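Local structure of putative transcriptional regulator (Clostridium difficile, 3QI7) at residues A[146-151]-A[182-187]; A[156-161]-A[221-226]; A[215-220]-A[245-250]. The protein is of unknown function but has the fold of periplasmic binding proteins and is probably a lipoprotein that binds a small ligand such as a sugar. All coordinates share one frame; numbering follows the deposited sequence.

Interaction 1: A[146-151]-A[182-187]; sequences VLAERS and ETCKNI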
# COMPACT_ATOMS: atom_id res chain seq x y z
N VAL A 146 -5.06 -10.84 -9.12
CA VAL A 146 -5.77 -11.16 -7.88
C VAL A 146 -7.10 -10.40 -7.82
O VAL A 146 -8.12 -10.94 -7.39
CB VAL A 146 -4.89 -10.88 -6.63
CG1 VAL A 146 -5.71 -10.99 -5.32
CG2 VAL A 146 -3.61 -11.82 -6.60
N LEU A 147 -7.10 -9.18 -8.31
CA LEU A 147 -8.35 -8.38 -8.38
C LEU A 147 -9.39 -9.04 -9.33
O LEU A 147 -10.59 -9.08 -9.04
CB LEU A 147 -8.03 -6.96 -8.80
CG LEU A 147 -9.20 -6.01 -9.12
CD1 LEU A 147 -10.15 -5.84 -7.92
CD2 LEU A 147 -8.60 -4.66 -9.59
N ALA A 148 -8.93 -9.54 -10.46
CA ALA A 148 -9.81 -10.29 -11.40
C ALA A 148 -10.38 -11.54 -10.72
O ALA A 148 -11.59 -11.81 -10.78
CB ALA A 148 -9.01 -10.66 -12.67
N GLU A 149 -9.52 -12.30 -10.05
CA GLU A 149 -9.96 -13.53 -9.36
C GLU A 149 -10.95 -13.22 -8.24
O GLU A 149 -12.03 -13.84 -8.17
CB GLU A 149 -8.77 -14.32 -8.84
CG GLU A 149 -7.88 -14.84 -9.95
CD GLU A 149 -6.64 -15.53 -9.42
OE1 GLU A 149 -6.51 -15.61 -8.20
OE2 GLU A 149 -5.80 -16.00 -10.24
N ARG A 150 -10.64 -12.22 -7.42
CA ARG A 150 -11.50 -11.89 -6.27
C ARG A 150 -12.84 -11.36 -6.72
O ARG A 150 -13.87 -11.64 -6.08
CB ARG A 150 -10.78 -10.93 -5.28
CG ARG A 150 -9.71 -11.64 -4.46
CD ARG A 150 -8.88 -10.73 -3.49
NE ARG A 150 -7.79 -11.51 -2.91
CZ ARG A 150 -6.85 -11.06 -2.08
NH1 ARG A 150 -6.87 -9.81 -1.62
NH2 ARG A 150 -5.90 -11.89 -1.69
N SER A 151 -12.85 -10.60 -7.83
CA SER A 151 -14.09 -10.22 -8.52
C SER A 151 -14.96 -11.44 -8.93
O SER A 151 -16.18 -11.49 -8.65
CB SER A 151 -13.75 -9.37 -9.78
OG SER A 151 -13.15 -8.14 -9.40
N GLU A 182 -6.14 -10.19 -19.18
CA GLU A 182 -5.65 -11.53 -19.49
C GLU A 182 -6.26 -12.51 -18.50
O GLU A 182 -6.79 -13.59 -18.88
CB GLU A 182 -4.12 -11.51 -19.40
CG GLU A 182 -3.37 -12.79 -19.64
CD GLU A 182 -1.86 -12.56 -19.49
OE1 GLU A 182 -1.36 -11.56 -20.06
OE2 GLU A 182 -1.18 -13.34 -18.77
N THR A 183 -6.22 -12.14 -17.23
CA THR A 183 -6.78 -12.99 -16.20
C THR A 183 -8.28 -13.21 -16.43
O THR A 183 -8.75 -14.36 -16.40
CB THR A 183 -6.49 -12.50 -14.77
OG1 THR A 183 -5.07 -12.40 -14.56
CG2 THR A 183 -7.08 -13.51 -13.73
N CYS A 184 -9.04 -12.13 -16.65
CA CYS A 184 -10.46 -12.23 -16.99
C CYS A 184 -10.72 -13.20 -18.16
O CYS A 184 -11.67 -13.96 -18.15
CB CYS A 184 -11.06 -10.85 -17.30
SG CYS A 184 -11.40 -9.83 -15.88
N LYS A 185 -9.85 -13.14 -19.18
CA LYS A 185 -9.95 -14.06 -20.32
C LYS A 185 -9.77 -15.52 -19.89
O LYS A 185 -10.54 -16.39 -20.32
CB LYS A 185 -8.93 -13.72 -21.41
CG LYS A 185 -9.21 -14.46 -22.75
CD LYS A 185 -8.04 -15.38 -23.21
CE LYS A 185 -7.12 -14.71 -24.24
NZ LYS A 185 -7.49 -15.01 -25.68
N ASN A 186 -8.78 -15.78 -19.03
CA ASN A 186 -8.52 -17.13 -18.58
C ASN A 186 -9.64 -17.73 -17.71
O ASN A 186 -9.84 -18.95 -17.74
CB ASN A 186 -7.21 -17.20 -17.78
CG ASN A 186 -5.97 -17.00 -18.63
OD1 ASN A 186 -5.98 -17.28 -19.82
ND2 ASN A 186 -4.88 -16.53 -18.02
N ILE A 187 -10.35 -16.88 -16.97
CA ILE A 187 -11.36 -17.33 -16.01
C ILE A 187 -12.80 -17.06 -16.48
O ILE A 187 -13.75 -17.14 -15.70
CB ILE A 187 -11.09 -16.73 -14.60
CG1 ILE A 187 -11.33 -15.22 -14.54
CG2 ILE A 187 -9.65 -17.06 -14.21
CD1 ILE A 187 -11.18 -14.57 -13.16

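Interaction 2: A[156-161]-A[221-226]; sequences AKAFIH and KKYGKD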
# COMPACT_ATOMS: atom_id res chain seq x y z
N ALA A 156 -19.05 -11.84 -9.85
CA ALA A 156 -19.08 -10.90 -11.00
C ALA A 156 -19.36 -11.59 -12.35
O ALA A 156 -18.70 -12.59 -12.71
CB ALA A 156 -17.80 -10.12 -11.08
N LYS A 157 -20.29 -11.03 -13.11
CA LYS A 157 -20.59 -11.53 -14.45
C LYS A 157 -19.97 -10.65 -15.53
O LYS A 157 -20.01 -11.00 -16.72
CB LYS A 157 -22.10 -11.68 -14.64
CG LYS A 157 -22.71 -12.77 -13.76
CD LYS A 157 -21.94 -14.07 -13.87
CE LYS A 157 -22.82 -15.28 -13.49
NZ LYS A 157 -21.99 -16.46 -13.08
N ALA A 158 -19.40 -9.51 -15.12
CA ALA A 158 -18.55 -8.67 -16.00
C ALA A 158 -17.62 -7.88 -15.07
O ALA A 158 -17.92 -7.73 -13.87
CB ALA A 158 -19.41 -7.71 -16.89
N PHE A 159 -16.50 -7.40 -15.60
CA PHE A 159 -15.59 -6.50 -14.91
C PHE A 159 -15.48 -5.22 -15.74
O PHE A 159 -15.02 -5.28 -16.89
CB PHE A 159 -14.21 -7.15 -14.79
CG PHE A 159 -13.22 -6.40 -13.94
CD1 PHE A 159 -12.64 -5.19 -14.37
CD2 PHE A 159 -12.77 -6.96 -12.73
CE1 PHE A 159 -11.70 -4.57 -13.59
CE2 PHE A 159 -11.85 -6.29 -11.94
CZ PHE A 159 -11.31 -5.12 -12.38
N ILE A 160 -15.90 -4.10 -15.17
CA ILE A 160 -15.82 -2.78 -15.86
C ILE A 160 -14.58 -2.04 -15.32
O ILE A 160 -14.46 -1.86 -14.11
CB ILE A 160 -17.11 -1.93 -15.68
CG1 ILE A 160 -18.38 -2.79 -15.74
CG2 ILE A 160 -17.20 -0.82 -16.77
CD1 ILE A 160 -18.62 -3.64 -17.04
N HIS A 161 -13.63 -1.67 -16.20
CA HIS A 161 -12.42 -0.92 -15.86
C HIS A 161 -12.48 0.50 -16.41
O HIS A 161 -12.68 0.68 -17.62
CB HIS A 161 -11.21 -1.63 -16.48
CG HIS A 161 -9.89 -1.04 -16.11
ND1 HIS A 161 -9.37 0.09 -16.72
CD2 HIS A 161 -8.95 -1.46 -15.23
CE1 HIS A 161 -8.18 0.35 -16.20
NE2 HIS A 161 -7.90 -0.58 -15.29
N LYS A 221 -27.61 -1.99 -16.79
CA LYS A 221 -28.71 -2.37 -17.68
C LYS A 221 -28.33 -3.51 -18.62
O LYS A 221 -29.15 -4.39 -18.91
CB LYS A 221 -29.18 -1.16 -18.50
CG LYS A 221 -29.98 -0.19 -17.67
CD LYS A 221 -30.46 1.00 -18.50
CE LYS A 221 -30.71 2.23 -17.62
NZ LYS A 221 -31.97 2.90 -17.99
N LYS A 222 -27.09 -3.50 -19.06
CA LYS A 222 -26.59 -4.54 -19.97
C LYS A 222 -26.43 -5.88 -19.29
O LYS A 222 -26.91 -6.90 -19.79
CB LYS A 222 -25.25 -4.13 -20.56
CG LYS A 222 -25.35 -3.10 -21.63
CD LYS A 222 -23.99 -2.55 -21.97
CE LYS A 222 -22.98 -3.67 -22.23
NZ LYS A 222 -21.56 -3.19 -22.26
N TYR A 223 -25.76 -5.89 -18.14
CA TYR A 223 -25.41 -7.13 -17.44
C TYR A 223 -26.23 -7.48 -16.21
O TYR A 223 -26.16 -8.61 -15.72
CB TYR A 223 -23.96 -7.07 -17.02
CG TYR A 223 -23.03 -6.96 -18.19
CD1 TYR A 223 -22.64 -8.10 -18.92
CD2 TYR A 223 -22.48 -5.74 -18.56
CE1 TYR A 223 -21.74 -8.00 -19.98
CE2 TYR A 223 -21.62 -5.64 -19.61
CZ TYR A 223 -21.25 -6.76 -20.33
OH TYR A 223 -20.37 -6.61 -21.38
N GLY A 224 -27.00 -6.54 -15.69
CA GLY A 224 -27.61 -6.75 -14.38
C GLY A 224 -26.60 -6.32 -13.32
O GLY A 224 -25.45 -5.94 -13.63
N LYS A 225 -27.02 -6.38 -12.07
CA LYS A 225 -26.26 -5.79 -10.99
C LYS A 225 -25.02 -6.59 -10.59
O LYS A 225 -24.16 -6.05 -9.88
CB LYS A 225 -27.17 -5.56 -9.77
CG LYS A 225 -27.61 -6.84 -9.11
CD LYS A 225 -28.60 -6.60 -7.97
CE LYS A 225 -28.94 -7.93 -7.28
NZ LYS A 225 -27.76 -8.84 -7.09
N ASP A 226 -24.90 -7.86 -11.00
CA ASP A 226 -23.75 -8.67 -10.58
C ASP A 226 -22.57 -8.47 -11.51
O ASP A 226 -22.15 -9.38 -12.25
CB ASP A 226 -24.08 -10.15 -10.45
CG ASP A 226 -25.12 -10.43 -9.36
OD1 ASP A 226 -25.24 -9.65 -8.41
OD2 ASP A 226 -25.80 -11.46 -9.47

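Interaction 3: A[215-220]-A[245-250]; sequences DIEKQV and LELKYI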
# COMPACT_ATOMS: atom_id res chain seq x y z
N ASP A 215 -22.33 6.01 -17.42
CA ASP A 215 -21.81 4.75 -17.98
C ASP A 215 -22.14 3.53 -17.09
O ASP A 215 -22.59 2.47 -17.57
CB ASP A 215 -20.33 4.84 -18.24
CG ASP A 215 -19.86 3.74 -19.19
OD1 ASP A 215 -20.11 3.90 -20.41
OD2 ASP A 215 -19.31 2.72 -18.71
N ILE A 216 -21.94 3.71 -15.78
CA ILE A 216 -22.27 2.67 -14.80
C ILE A 216 -23.73 2.26 -14.92
O ILE A 216 -24.02 1.08 -15.02
CB ILE A 216 -21.90 3.10 -13.36
CG1 ILE A 216 -20.37 3.23 -13.24
CG2 ILE A 216 -22.45 2.10 -12.32
CD1 ILE A 216 -19.90 3.93 -12.01
N GLU A 217 -24.65 3.22 -14.93
CA GLU A 217 -26.04 2.87 -15.20
C GLU A 217 -26.20 1.99 -16.45
O GLU A 217 -26.94 1.01 -16.45
CB GLU A 217 -26.90 4.13 -15.35
CG GLU A 217 -27.05 4.87 -14.03
CD GLU A 217 -27.89 6.12 -14.17
OE1 GLU A 217 -28.78 6.14 -15.05
OE2 GLU A 217 -27.66 7.07 -13.38
N LYS A 218 -25.47 2.33 -17.51
CA LYS A 218 -25.53 1.57 -18.76
C LYS A 218 -25.05 0.15 -18.62
O LYS A 218 -25.65 -0.79 -19.19
CB LYS A 218 -24.77 2.31 -19.89
CG LYS A 218 -25.49 3.58 -20.32
CD LYS A 218 -25.07 4.07 -21.70
CE LYS A 218 -23.72 4.78 -21.69
NZ LYS A 218 -23.57 5.60 -22.93
N GLN A 219 -23.97 -0.02 -17.86
CA GLN A 219 -23.36 -1.32 -17.69
C GLN A 219 -24.25 -2.25 -16.87
O GLN A 219 -24.35 -3.45 -17.16
CB GLN A 219 -21.95 -1.21 -17.08
CG GLN A 219 -20.96 -0.31 -17.88
CD GLN A 219 -20.63 -0.79 -19.28
OE1 GLN A 219 -20.96 -1.92 -19.65
NE2 GLN A 219 -19.96 0.06 -20.06
N VAL A 220 -24.93 -1.70 -15.86
CA VAL A 220 -25.92 -2.44 -15.06
C VAL A 220 -27.15 -2.86 -15.89
O VAL A 220 -27.67 -3.96 -15.74
CB VAL A 220 -26.34 -1.63 -13.78
CG1 VAL A 220 -27.50 -2.31 -13.03
CG2 VAL A 220 -25.13 -1.46 -12.85
N LEU A 245 -24.05 1.85 -3.77
CA LEU A 245 -25.09 1.83 -2.73
C LEU A 245 -26.50 1.87 -3.33
O LEU A 245 -27.43 1.28 -2.79
CB LEU A 245 -24.89 2.99 -1.71
CG LEU A 245 -23.61 2.90 -0.86
CD1 LEU A 245 -23.59 3.97 0.23
CD2 LEU A 245 -23.37 1.51 -0.21
N GLU A 246 -26.63 2.53 -4.47
CA GLU A 246 -27.90 2.67 -5.18
C GLU A 246 -28.21 1.45 -6.07
O GLU A 246 -29.30 0.90 -6.03
CB GLU A 246 -27.87 3.95 -6.03
CG GLU A 246 -29.16 4.32 -6.78
CD GLU A 246 -28.90 5.19 -8.01
OE1 GLU A 246 -28.01 6.07 -7.93
OE2 GLU A 246 -29.55 4.98 -9.06
N LEU A 247 -27.24 1.01 -6.86
CA LEU A 247 -27.48 -0.04 -7.88
C LEU A 247 -27.09 -1.46 -7.42
O LEU A 247 -27.45 -2.46 -8.06
CB LEU A 247 -26.74 0.31 -9.19
CG LEU A 247 -27.21 1.52 -10.01
CD1 LEU A 247 -26.37 1.66 -11.30
CD2 LEU A 247 -28.69 1.43 -10.36
N LYS A 248 -26.30 -1.53 -6.35
CA LYS A 248 -26.05 -2.73 -5.57
C LYS A 248 -25.20 -3.72 -6.33
O LYS A 248 -25.40 -4.93 -6.27
CB LYS A 248 -27.34 -3.37 -5.06
CG LYS A 248 -28.23 -2.40 -4.29
CD LYS A 248 -28.47 -2.90 -2.89
CE LYS A 248 -29.65 -2.19 -2.23
NZ LYS A 248 -29.23 -0.89 -1.67
N TYR A 249 -24.22 -3.17 -7.03
CA TYR A 249 -23.27 -3.97 -7.77
C TYR A 249 -22.10 -4.33 -6.87
O TYR A 249 -22.18 -4.15 -5.65
CB TYR A 249 -22.86 -3.27 -9.08
CG TYR A 249 -22.37 -1.83 -8.99
CD1 TYR A 249 -21.10 -1.53 -8.54
CD2 TYR A 249 -23.18 -0.79 -9.43
CE1 TYR A 249 -20.63 -0.19 -8.52
CE2 TYR A 249 -22.73 0.54 -9.40
CZ TYR A 249 -21.48 0.84 -8.94
OH TYR A 249 -21.07 2.15 -8.93
N ILE A 250 -21.04 -4.88 -7.45
CA ILE A 250 -19.86 -5.28 -6.69
C ILE A 250 -18.70 -4.30 -6.87
O ILE A 250 -18.44 -3.82 -7.99
CB ILE A 250 -19.38 -6.70 -7.11
CG1 ILE A 250 -20.47 -7.75 -6.88
CG2 ILE A 250 -18.14 -7.10 -6.38
CD1 ILE A 250 -20.39 -8.93 -7.89

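Interaction 1: A[146-151]-A[182-187]
Ala148 sits at the middle of this contact, its methyl pointing toward helix 171-186. CB of Ala148 meets the methyl CG2 of Thr183 at 3.6 Å, and SG of Cys184 comes to 4.1 Å from the same CB. With so short a side chain at the crossing, the CA atoms of Ala148 and Cys184 lie 6.0 Å apart, and the short helical segments approach to 8.9 Å between axes at a crossing angle of -38°. Ile187 closes the other end: its tip CD1 lies 3.7 Å from the carbonyl O of Ala148 and near CA of Glu149, backbone atoms both, with CB of Ala148 a little farther off. The Glu149 and Thr183 side chains cross at about a right angle, CG of Glu149 beside CG2 of Thr183.

The torsions sort polar from apolar. In Thr183, CG2 stands anti to the backbone N and so faces the partner helix, while OG1, beside that N, turns back to hydrogen-bond the carbonyl O of Met179 one turn earlier. Glu149 extends beyond CG, and its OE2 forms a salt bridge with Lys145 on its own helix. Ile187, the first residue to leave helical geometry, holds CG1 in the crowded position between N and carbonyl carbon (chi1 69°), from which CD1 reaches back to helix 140-153; its carbonyl O accepts a hydrogen bond from NZ of Lys152.

Leu147, Ser151 and Cys184 all touch Phe159, so both helices pack on the same face of strand 159-164, the flanking-helix arrangement of a Rossmann-like periplasmic-binding domain. The segments themselves meet by van der Waals packing, consistent with close fit at Ala148 setting the spacing, and the Lys152 bond adds one polar link between the helices.

Interaction 2: A[156-161]-A[221-226]
One backbone hydrogen bond crosses between the segments. N of Lys157 donates to the carbonyl O of Asp226 at 2.6 Å, with an N-H...O angle of 157° and the donor in the plane of the carbonyl. It lies next to the start of the strand pairing: Ala158 and Ile160 go on to bond with Asn228 on the neighbouring parallel strand 228-231.

The apolar contact centres on the ring of Tyr223, the last helical residue of helix 203-223. CB of Ala158 stands over the middle of one ring face in a CH-pi contact, 3.7 Å from the centroid and only 5° off the ring normal, so that all six ring carbons are almost equally near. The ring reaches this place with CG anti to the carbonyl carbon, beside the backbone N. CD1 of Ile160 comes in obliquely, 4.4 Å from CE2 of Tyr223, while Val192 on strand 191-196 also touches the Tyr223 side chain. Lys157 sends CB to within 3.3 Å of the carbonyl O of Asp226, then bends at chi2 and carries its end away.

The carboxylate of Asp226 is held by two basic groups. Its OD1 forms salt bridges with NZ of Lys225, which meets it from above the carboxylate plane at 3.0 Å, and with Arg298. Two positive partners would be expected to favour the ionised form.

Between ring and carbonyl, Gly224 takes up a backbone conformation with positive phi, one that glycine readily adopts, and so turns the chain out of the helix toward strand 228-231. Side chain and main chain thus divide the work: the tyrosine face packs the helix end over the strand, and the short backbone hydrogen bond, its donor in the carbonyl plane, holds the chain leading into strand 228-231 beside Lys157.

Interaction 3: A[215-220]-A[245-250]
Ile216 points from helix 203-223 toward the end of helix 234-247, and its two branches part at CB. The branch methyl CG2, anti to the backbone N, presses on the ring of Tyr249: it lies 3.3 Å from CE2, a tight approach, with CZ and OH of Tyr249 a little farther off. The same methyl also reaches CD1 of Leu247 at 4.1 Å. Along the other branch, CG1 stands anti to the carbonyl carbon and carries the tip CD1 to 3.7 Å from OH of Tyr249. The Ile216 and Tyr249 side chains cross at about a right angle, with CG2 coming obliquely to the ring.

One turn on, CG2 of Val220 touches both partners, CD1 of Leu247 at 3.7 Å and CD2 of Tyr249 at 4.0 Å. CD1 of Leu247 thereby lodges among Ile216, Val220 and the CA and CG of Glu217. Lys248, the first residue beyond the helix and with positive phi, redirects the chain so that Tyr249 comes back toward helix 203-223. Tyr249 has CG in the crowded position between N and carbonyl carbon (chi1 52°).

Beside this apolar patch, OE2 of Glu217 and OE1 of Glu246 both form salt bridges with Lys243, which probably offsets the repulsion between carboxylates whose OE2 atoms lie 5.2 Å apart. Helix 203-223 thus packs on the last turn of helix 234-247 and the loop after it in the periplasmic-binding-like fold: methyls and an aromatic ring make the seam, while the tyrosine hydroxyl, bonded to Ile240 O of the preceding helix, would restrain the ring on which Ile216 and Val220 pack.

From the N terminus, helix 140-153 leads into strand 159-164 and then helix 171-186, and interaction 1 closes this first loop by joining the two helices. Interaction 2 opens at 156-161, inside that loop, and closes at 221-226, so the two cross; Ser151 O to Ala156 N, a probable hydrogen bond, and Phe159 under both helices link them. Interaction 3 opens on helix 203-223 before interaction 2 has closed, so these cross as well, sharing that helix and touching where Lys225 meets Leu247 and Tyr249. Interactions 1 and 3 run in series without touching. Together they tie four helices around the three-stranded parallel sheet.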